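Local coordinates for protein chorismate synthase (Aquifex aeolicus, PDB 1Q1L) that probably catalyses the anti-1,4-elimination of phosphate from 5-enolpyruvylshikimate-3-phosphate to give chorismate, using reduced FMN as cofactor, at residues E27-P30 against A31-L35. Residues are numbered along the deposited sequence; the frame is centred on the assembly and turned at random.
Sequences EGIP and ANLPL
An open type II-like turn, P30 to L33, bends the loop that links strand 21-27 of the four-stranded antiparallel sheet to helix 37-48, in the beta-alpha-beta sandwich of chorismate synthase, and brings the side chains of I29 and L33 together. The CG2 methyl branch of I29 meets the terminal CD2 methyl of L33 at 3.6 Å, the two side chains lying at a slant to each other. I29 holds CG2 anti to its backbone N, while CG1 stands beside that N (chi1 -61°), and L33 extends its CG anti to its own N (chi1 171°), which carries the isobutyl group back to the isoleucine. Helix 142-157 packs against this apolar pair, with V151 on I29 and F155 on P30 and L33; M384 of helix 384-399 also packs on P30 and L33. A31 and N32 are the central residues of the turn, N32 being left-handed (phi 79°). OG1 of T75 hydrogen-bonds both P30 O and L33 N, in place of a direct bond between them. A31 turns its CB away from the preceding residues and, with N32, packs against a second subunit, so the outside of the bend belongs to the tetramer interface. Within the bend, the carbonyl O of P30 sits 4.0 Å from CB of L33.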
loop_
_atom_site.group_PDB
_atom_site.type_symbol
_atom_site.label_atom_id
_atom_site.label_comp_id
_atom_site.label_asym_id
_atom_site.label_seq_id
_atom_site.Cartn_x
_atom_site.Cartn_y
_atom_site.Cartn_z
ATOM N N GLU A 27 3.116 13.783 1.879
ATOM C CA GLU A 27 2.410 13.647 3.142
ATOM C C GLU A 27 3.188 12.800 4.139
ATOM O O GLU A 27 3.775 11.784 3.774
ATOM C CB GLU A 27 1.041 13.008 2.907
ATOM C CG GLU A 27 0.186 12.931 4.155
ATOM C CD GLU A 27 -1.110 12.176 3.930
ATOM O OE1 GLU A 27 -1.075 10.930 3.901
ATOM O OE2 GLU A 27 -2.164 12.832 3.775
ATOM N N GLY A 28 3.186 13.211 5.401
ATOM C CA GLY A 28 3.878 12.438 6.416
ATOM C C GLY A 28 4.995 13.145 7.153
ATOM O O GLY A 28 5.439 12.655 8.196
ATOM N N ILE A 29 5.476 14.272 6.626
ATOM C CA ILE A 29 6.538 15.003 7.324
ATOM C C ILE A 29 5.919 15.575 8.594
ATOM O O ILE A 29 4.872 16.206 8.542
ATOM C CB ILE A 29 7.107 16.151 6.472
ATOM C CG1 ILE A 29 7.716 15.588 5.183
ATOM C CG2 ILE A 29 8.189 16.889 7.257
ATOM C CD1 ILE A 29 8.999 14.806 5.395
ATOM N N PRO A 30 6.554 15.354 9.754
ATOM C CA PRO A 30 5.998 15.873 11.010
ATOM C C PRO A 30 5.790 17.377 11.030
ATOM O O PRO A 30 6.390 18.117 10.242
ATOM C CB PRO A 30 7.013 15.424 12.054
ATOM C CG PRO A 30 7.595 14.169 11.440
ATOM C CD PRO A 30 7.781 14.580 10.006
ATOM N N ALA A 31 4.934 17.812 11.949
ATOM C CA ALA A 31 4.625 19.225 12.131
ATOM C C ALA A 31 5.749 19.920 12.889
ATOM O O ALA A 31 6.477 19.287 13.654
ATOM C CB ALA A 31 3.319 19.376 12.918
ATOM N N ASN A 32 5.871 21.227 12.668
ATOM C CA ASN A 32 6.856 22.064 13.337
ATOM C C ASN A 32 8.269 21.984 12.773
ATOM O O ASN A 32 9.235 22.330 13.451
ATOM C CB ASN A 32 6.865 21.763 14.845
ATOM C CG ASN A 32 5.524 22.074 15.512
ATOM O OD1 ASN A 32 5.265 21.655 16.641
ATOM N ND2 ASN A 32 4.671 22.816 14.813
ATOM N N LEU A 33 8.384 21.526 11.531
ATOM C CA LEU A 33 9.676 21.452 10.857
ATOM C C LEU A 33 9.854 22.747 10.070
ATOM O O LEU A 33 9.036 23.071 9.210
ATOM C CB LEU A 33 9.717 20.286 9.867
ATOM C CG LEU A 33 10.958 20.279 8.955
ATOM C CD1 LEU A 33 12.177 19.854 9.772
ATOM C CD2 LEU A 33 10.754 19.333 7.770
ATOM N N PRO A 34 10.914 23.515 10.360
ATOM C CA PRO A 34 11.107 24.760 9.606
ATOM C C PRO A 34 11.308 24.406 8.133
ATOM O O PRO A 34 12.138 23.558 7.814
ATOM C CB PRO A 34 12.372 25.347 10.224
ATOM C CG PRO A 34 12.343 24.812 11.637
ATOM C CD PRO A 34 11.905 23.384 11.440
ATOM N N LEU A 35 10.555 25.042 7.240
ATOM C CA LEU A 35 10.675 24.766 5.809
ATOM C C LEU A 35 10.411 26.023 4.985
ATOM O O LEU A 35 9.437 26.733 5.224
ATOM C CB LEU A 35 9.686 23.669 5.393
ATOM C CG LEU A 35 9.700 23.204 3.927
ATOM C CD1 LEU A 35 11.030 22.525 3.605
ATOM C CD2 LEU A 35 8.557 22.232 3.683
#